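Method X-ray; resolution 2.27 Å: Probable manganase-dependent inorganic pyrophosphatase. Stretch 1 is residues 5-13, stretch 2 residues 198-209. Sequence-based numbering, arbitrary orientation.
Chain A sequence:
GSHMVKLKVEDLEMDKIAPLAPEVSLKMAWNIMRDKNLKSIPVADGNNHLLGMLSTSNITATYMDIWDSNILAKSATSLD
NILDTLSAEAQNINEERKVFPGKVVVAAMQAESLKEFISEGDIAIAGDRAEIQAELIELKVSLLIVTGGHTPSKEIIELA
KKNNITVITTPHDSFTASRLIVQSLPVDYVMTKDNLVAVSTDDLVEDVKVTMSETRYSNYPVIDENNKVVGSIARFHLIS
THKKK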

# COMPACT_ATOMS: atom_id res chain seq x y z
N VAL A 5 -4.69 44.56 21.31
CA VAL A 5 -5.14 43.21 21.70
C VAL A 5 -5.40 42.44 20.42
O VAL A 5 -6.13 42.87 19.55
CB VAL A 5 -6.44 43.25 22.55
CG1 VAL A 5 -6.97 41.84 22.81
CG2 VAL A 5 -6.24 44.05 23.87
N LYS A 6 -4.76 41.30 20.30
CA LYS A 6 -4.84 40.58 19.05
C LYS A 6 -5.24 39.15 19.26
O LYS A 6 -4.80 38.49 20.19
CB LYS A 6 -3.51 40.68 18.29
CG LYS A 6 -3.03 42.12 18.07
CD LYS A 6 -2.23 42.33 16.78
CE LYS A 6 -0.75 42.11 17.02
NZ LYS A 6 -0.21 42.98 18.12
N LEU A 7 -6.10 38.73 18.36
CA LEU A 7 -6.57 37.37 18.27
C LEU A 7 -5.38 36.43 18.13
O LEU A 7 -4.57 36.57 17.22
CB LEU A 7 -7.49 37.24 17.06
CG LEU A 7 -8.76 36.42 17.22
CD1 LEU A 7 -9.52 36.80 18.47
CD2 LEU A 7 -9.59 36.63 15.97
N LYS A 8 -5.29 35.50 19.08
CA LYS A 8 -4.35 34.39 19.03
C LYS A 8 -5.02 33.06 18.58
O LYS A 8 -6.24 32.91 18.64
CB LYS A 8 -3.69 34.20 20.42
CG LYS A 8 -2.77 35.36 20.86
CD LYS A 8 -2.35 35.30 22.34
CE LYS A 8 -3.31 36.05 23.25
NZ LYS A 8 -3.48 37.52 22.89
N VAL A 9 -4.20 32.11 18.16
CA VAL A 9 -4.69 30.76 17.78
C VAL A 9 -5.62 30.15 18.85
O VAL A 9 -6.63 29.52 18.55
CB VAL A 9 -3.54 29.78 17.45
CG1 VAL A 9 -4.05 28.31 17.39
CG2 VAL A 9 -2.85 30.17 16.16
N GLU A 10 -5.30 30.38 20.12
CA GLU A 10 -6.08 29.83 21.24
C GLU A 10 -7.53 30.32 21.24
O GLU A 10 -8.39 29.68 21.79
CB GLU A 10 -5.44 30.14 22.61
CG GLU A 10 -5.31 31.62 22.93
CD GLU A 10 -4.51 31.93 24.18
OE1 GLU A 10 -3.82 31.03 24.70
OE2 GLU A 10 -4.57 33.10 24.63
N ASP A 11 -7.77 31.45 20.59
CA ASP A 11 -9.11 32.03 20.49
C ASP A 11 -9.93 31.41 19.37
O ASP A 11 -11.13 31.63 19.29
CB ASP A 11 -9.03 33.56 20.25
CG ASP A 11 -8.18 34.27 21.30
OD1 ASP A 11 -8.29 33.92 22.49
OD2 ASP A 11 -7.39 35.17 20.93
N LEU A 12 -9.27 30.65 18.51
CA LEU A 12 -9.93 30.10 17.33
C LEU A 12 -10.55 28.76 17.64
O LEU A 12 -10.28 28.14 18.67
CB LEU A 12 -8.95 29.93 16.16
CG LEU A 12 -8.39 31.23 15.59
CD1 LEU A 12 -7.24 30.96 14.66
CD2 LEU A 12 -9.47 32.00 14.88
N GLU A 13 -11.40 28.34 16.72
CA GLU A 13 -12.01 27.01 16.79
C GLU A 13 -10.95 26.04 16.34
O GLU A 13 -10.33 26.24 15.31
CB GLU A 13 -13.19 26.88 15.84
CG GLU A 13 -14.23 27.97 15.96
CD GLU A 13 -15.14 27.77 17.14
OE1 GLU A 13 -15.84 26.73 17.16
OE2 GLU A 13 -15.16 28.64 18.04
N ALA A 198 3.70 23.68 11.97
CA ALA A 198 2.80 23.73 13.11
C ALA A 198 2.61 25.17 13.51
O ALA A 198 3.42 26.01 13.18
CB ALA A 198 3.39 22.97 14.27
N VAL A 199 1.54 25.42 14.24
CA VAL A 199 1.30 26.73 14.82
C VAL A 199 1.16 26.60 16.33
O VAL A 199 0.82 25.55 16.86
CB VAL A 199 0.07 27.41 14.20
CG1 VAL A 199 0.20 27.45 12.70
CG2 VAL A 199 -1.20 26.71 14.58
N SER A 200 1.48 27.68 17.03
CA SER A 200 1.33 27.72 18.50
C SER A 200 0.07 28.45 18.92
O SER A 200 -0.34 29.42 18.31
CB SER A 200 2.55 28.39 19.17
OG SER A 200 3.74 27.63 18.96
N THR A 201 -0.54 27.96 20.00
CA THR A 201 -1.70 28.61 20.61
C THR A 201 -1.52 30.12 20.76
O THR A 201 -2.47 30.90 20.61
CB THR A 201 -1.99 28.05 22.02
OG1 THR A 201 -0.77 27.99 22.75
CG2 THR A 201 -2.62 26.66 21.98
N ASP A 202 -0.31 30.55 21.09
CA ASP A 202 -0.10 31.97 21.35
C ASP A 202 0.37 32.73 20.11
O ASP A 202 0.58 33.94 20.17
CB ASP A 202 0.77 32.23 22.59
CG ASP A 202 2.12 31.56 22.53
OD1 ASP A 202 2.39 30.80 21.57
OD2 ASP A 202 2.92 31.79 23.46
N ASP A 203 0.49 32.04 18.98
CA ASP A 203 0.74 32.72 17.71
C ASP A 203 -0.44 33.64 17.39
O ASP A 203 -1.59 33.32 17.67
CB ASP A 203 0.91 31.72 16.54
CG ASP A 203 2.23 30.96 16.56
OD1 ASP A 203 3.07 31.22 17.44
OD2 ASP A 203 2.41 30.08 15.68
N LEU A 204 -0.15 34.77 16.76
CA LEU A 204 -1.21 35.70 16.36
C LEU A 204 -1.84 35.25 15.05
O LEU A 204 -1.16 34.76 14.15
CB LEU A 204 -0.67 37.14 16.29
CG LEU A 204 -0.07 37.63 17.63
CD1 LEU A 204 0.59 39.00 17.49
CD2 LEU A 204 -1.13 37.66 18.75
N VAL A 205 -3.16 35.38 14.96
CA VAL A 205 -3.89 34.86 13.83
C VAL A 205 -3.42 35.56 12.57
O VAL A 205 -3.27 34.95 11.52
CB VAL A 205 -5.41 34.99 14.00
CG1 VAL A 205 -6.12 34.87 12.65
CG2 VAL A 205 -5.89 33.93 14.96
N GLU A 206 -3.18 36.86 12.72
CA GLU A 206 -2.62 37.71 11.66
C GLU A 206 -1.44 37.01 10.99
O GLU A 206 -1.38 36.88 9.76
CB GLU A 206 -2.12 39.03 12.26
CG GLU A 206 -2.25 40.23 11.37
CD GLU A 206 -1.60 41.48 11.98
OE1 GLU A 206 -1.09 41.42 13.13
OE2 GLU A 206 -1.61 42.53 11.30
N ASP A 207 -0.50 36.57 11.81
CA ASP A 207 0.77 36.02 11.32
C ASP A 207 0.63 34.58 10.80
O ASP A 207 1.39 34.14 9.94
CB ASP A 207 1.84 36.07 12.43
CG ASP A 207 2.15 37.49 12.89
OD1 ASP A 207 1.75 38.45 12.20
OD2 ASP A 207 2.78 37.65 13.96
N VAL A 208 -0.35 33.87 11.34
CA VAL A 208 -0.66 32.50 10.90
C VAL A 208 -1.37 32.52 9.54
O VAL A 208 -1.29 31.56 8.79
CB VAL A 208 -1.49 31.71 11.97
CG1 VAL A 208 -2.10 30.45 11.40
CG2 VAL A 208 -0.63 31.36 13.17
N LYS A 209 -2.05 33.63 9.22
CA LYS A 209 -2.67 33.80 7.89
C LYS A 209 -1.61 33.85 6.78
O LYS A 209 -1.83 33.35 5.67
CB LYS A 209 -3.56 35.06 7.80
CG LYS A 209 -4.87 35.01 8.61
CD LYS A 209 -5.98 35.85 7.96
CE LYS A 209 -7.09 36.23 8.96
NZ LYS A 209 -8.32 36.73 8.27
O HOH W 1 -3.88 38.22 15.11

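Residues 5-13 pack against the segment of 198-209 that leads from a short strand, through a type I turn (Ser-200 to Asp-203), into a helix; the contact buries 601 Å², both sides summed. Val-5 points away and takes no part. Lys-6 lays the aliphatic part of its side chain over the other stretch: CE lies 3.4 Å from Leu-204 CD1, and CD 3.9 Å from Glu-206 OE1. At Leu-7 the backbones begin to bond. Val-205 N donates to Leu-7 O (2.9 Å, 174°, nearly straight), so a first-turn amide of the helix, which has no earlier helical carbonyl to bind, is satisfied from outside. Water 1 donates to the same Leu-7 O (2.8 Å) and accepts from Glu-206 N (2.8 Å), extending the link by one residue. Lys-8 sits opposite Leu-204 in a single beta bridge, CA to CA 4.3 Å, flanked by the Leu-7 bond and by Val-9 N to Asp-203 O (2.9 Å). Lys-8 CA also approaches Asp-203 O at 3.3 Å, a CA-H...O contact. Lys-8 CG packs 3.5 Å from Leu-204 CD2, while the end of the side chain leads away, NZ donating to Lys-6 O (3.2 Å); Lys-8 N is held by Asp-11 OD2 (2.8 Å). Val-9 opens a 3-10 segment and points inward: its CG2 meets Val-199 CG2 at 4.1 Å and Val-208 CG2 at 3.9 Å, joining strand and helix in one apolar cluster. Glu-10 N donates to Thr-201 O (2.9 Å, 143°), and Glu-10 CB lies 4.1 Å from Thr-201 CB. The receiving turn is itself braced by Asp-203 OD2, which accepts from Ser-200 N (2.9 Å). Asp-11 makes no contact across. Leu-12 turns back toward the helix, its CD1 tight against Val-205 CG2 at 3.3 Å; Glu-13 is out of reach.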